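CBS domain-containing protein CBSX1, chloroplastic (Arabidopsis thaliana, PDB 4GQV) is a chloroplast protein built around a pair of CBS domains and probably regulates thioredoxins by binding them. Local coordinates at residues L30-E35 / T39-I44. Sequence-based numbering, arbitrary orientation.
Sequences LELLVE and TGFPVI
Phe41 pushes the far end of its ring between Leu32 and Leu33 of helix 26-36. On one flank, Leu32 touches the ring through its CB, which lies 3.5 Å from Phe41 CE1. On the other, Leu33 brings its CD2 to 3.3 Å from Phe41 CZ. Leu33 CG is equally near CZ, and both leucines meet the ring obliquely. The same CD2 methyl also rests on the backbone, 3.2 Å from Gly40 N. In Leu33, chi1 (-71°) sets CG anti to the carbonyl carbon and brings the side chain's end nearer the strand, with CD2 the methyl that reaches Gly40. The side-chain contacts are apolar, and no hydrogen bond joins 30-35 to 39-44.

Helix 26-36 and strand 40-44 are the first helix and the following strand of the beta-alpha-beta-beta-alpha topology in the first CBS motif. The chain turns back sharply over three residues, and helix and strand axes run at 127°, 9.3 Å apart at closest approach. If an alanine replaced Phe41, the space between Leu32 and Leu33 would probably lose its filling, and the helix its apolar side-chain link to the strand.

Further out, Phe41 also packs on Val54, and its backbone hydrogen-bonds with Val54 of the neighbouring antiparallel strand 50-55. Leu33 is backed by Asp56 and Leu59 of helix 56-59, while Leu32 leans on Val20. Leu30, on the same helix, packs against Val152 of the second subunit.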
loop_
_atom_site.group_PDB
_atom_site.type_symbol
_atom_site.label_atom_id
_atom_site.label_comp_id
_atom_site.label_asym_id
_atom_site.label_seq_id
_atom_site.Cartn_x
_atom_site.Cartn_y
_atom_site.Cartn_z
ATOM N N LEU A 30 12.784 -7.394 -2.465
ATOM C CA LEU A 30 12.227 -7.506 -1.119
ATOM C C LEU A 30 12.834 -6.458 -0.193
ATOM O O LEU A 30 12.132 -5.835 0.616
ATOM C CB LEU A 30 12.445 -8.914 -0.563
ATOM C CG LEU A 30 11.458 -9.958 -1.087
ATOM C CD1 LEU A 30 11.946 -11.374 -0.816
ATOM C CD2 LEU A 30 10.089 -9.741 -0.465
ATOM N N GLU A 31 14.137 -6.247 -0.339
ATOM C CA GLU A 31 14.819 -5.210 0.416
ATOM C C GLU A 31 14.216 -3.848 0.082
ATOM O O GLU A 31 13.739 -3.131 0.978
ATOM C CB GLU A 31 16.321 -5.234 0.115
ATOM C CG GLU A 31 17.202 -4.631 1.221
ATOM C CD GLU A 31 18.462 -5.457 1.487
ATOM O OE1 GLU A 31 18.475 -6.652 1.111
ATOM O OE2 GLU A 31 19.436 -4.921 2.072
ATOM N N LEU A 32 14.214 -3.515 -1.211
ATOM C CA LEU A 32 13.676 -2.244 -1.699
ATOM C C LEU A 32 12.274 -1.964 -1.162
ATOM O O LEU A 32 11.982 -0.845 -0.735
ATOM C CB LEU A 32 13.706 -2.189 -3.230
ATOM C CG LEU A 32 15.091 -1.938 -3.854
ATOM C CD1 LEU A 32 15.087 -2.112 -5.369
ATOM C CD2 LEU A 32 15.625 -0.555 -3.494
ATOM N N LEU A 33 11.427 -2.993 -1.162
ATOM C CA LEU A 33 10.086 -2.885 -0.607
ATOM C C LEU A 33 10.139 -2.582 0.871
ATOM O O LEU A 33 9.387 -1.735 1.355
ATOM C CB LEU A 33 9.294 -4.175 -0.802
ATOM C CG LEU A 33 8.807 -4.579 -2.190
ATOM C CD1 LEU A 33 8.067 -5.902 -2.126
ATOM C CD2 LEU A 33 7.919 -3.497 -2.789
ATOM N N VAL A 34 11.011 -3.276 1.600
ATOM C CA VAL A 34 11.064 -3.061 3.051
ATOM C C VAL A 34 11.516 -1.650 3.440
ATOM O O VAL A 34 10.874 -0.994 4.262
ATOM C CB VAL A 34 11.917 -4.127 3.772
ATOM C CG1 VAL A 34 12.292 -3.660 5.168
ATOM C CG2 VAL A 34 11.154 -5.440 3.843
ATOM N N GLU A 35 12.613 -1.190 2.846
ATOM C CA GLU A 35 13.081 0.172 3.075
ATOM C C GLU A 35 12.043 1.196 2.657
ATOM O O GLU A 35 11.756 2.134 3.401
ATOM C CB GLU A 35 14.345 0.464 2.268
ATOM C CG GLU A 35 15.363 -0.638 2.226
ATOM C CD GLU A 35 16.295 -0.481 1.053
ATOM O OE1 GLU A 35 17.273 0.298 1.165
ATOM O OE2 GLU A 35 16.041 -1.129 0.012
ATOM N N THR A 39 4.517 -1.769 -2.019
ATOM C CA THR A 39 4.055 -3.145 -2.215
ATOM C C THR A 39 4.275 -3.594 -3.651
ATOM O O THR A 39 3.654 -4.543 -4.123
ATOM C CB THR A 39 2.579 -3.320 -1.834
ATOM O OG1 THR A 39 1.769 -2.498 -2.681
ATOM C CG2 THR A 39 2.356 -2.931 -0.376
ATOM N N GLY A 40 5.171 -2.904 -4.342
ATOM C CA GLY A 40 5.452 -3.221 -5.727
ATOM C C GLY A 40 6.241 -2.122 -6.406
ATOM O O GLY A 40 6.432 -1.052 -5.841
ATOM N N PHE A 41 6.721 -2.398 -7.610
ATOM C CA PHE A 41 7.429 -1.403 -8.397
ATOM C C PHE A 41 7.076 -1.639 -9.844
ATOM O O PHE A 41 6.710 -2.762 -10.223
ATOM C CB PHE A 41 8.972 -1.555 -8.327
ATOM C CG PHE A 41 9.500 -2.213 -7.081
ATOM C CD1 PHE A 41 10.223 -1.473 -6.165
ATOM C CD2 PHE A 41 9.326 -3.566 -6.855
ATOM C CE1 PHE A 41 10.735 -2.062 -5.018
ATOM C CE2 PHE A 41 9.831 -4.160 -5.697
ATOM C CZ PHE A 41 10.546 -3.402 -4.795
ATOM N N PRO A 42 7.214 -0.591 -10.655
ATOM C CA PRO A 42 7.449 -0.719 -12.090
ATOM C C PRO A 42 8.836 -1.323 -12.350
ATOM O O PRO A 42 9.790 -1.208 -11.550
ATOM C CB PRO A 42 7.386 0.742 -12.588
ATOM C CG PRO A 42 7.888 1.511 -11.450
ATOM C CD PRO A 42 7.358 0.805 -10.209
ATOM N N VAL A 43 8.916 -1.992 -13.483
ATOM C CA VAL A 43 10.071 -2.761 -13.892
ATOM C C VAL A 43 10.493 -2.239 -15.252
ATOM O O VAL A 43 9.724 -2.350 -16.221
ATOM C CB VAL A 43 9.763 -4.273 -14.028
ATOM C CG1 VAL A 43 11.079 -5.071 -14.226
ATOM C CG2 VAL A 43 8.988 -4.796 -12.812
ATOM N N ILE A 44 11.709 -1.683 -15.307
ATOM C CA ILE A 44 12.259 -1.071 -16.509
ATOM C C ILE A 44 13.421 -1.861 -17.097
ATOM O O ILE A 44 14.129 -2.554 -16.365
ATOM C CB ILE A 44 12.748 0.380 -16.239
ATOM C CG1 ILE A 44 13.764 0.398 -15.100
ATOM C CG2 ILE A 44 11.581 1.312 -15.917
ATOM C CD1 ILE A 44 14.203 1.797 -14.707
#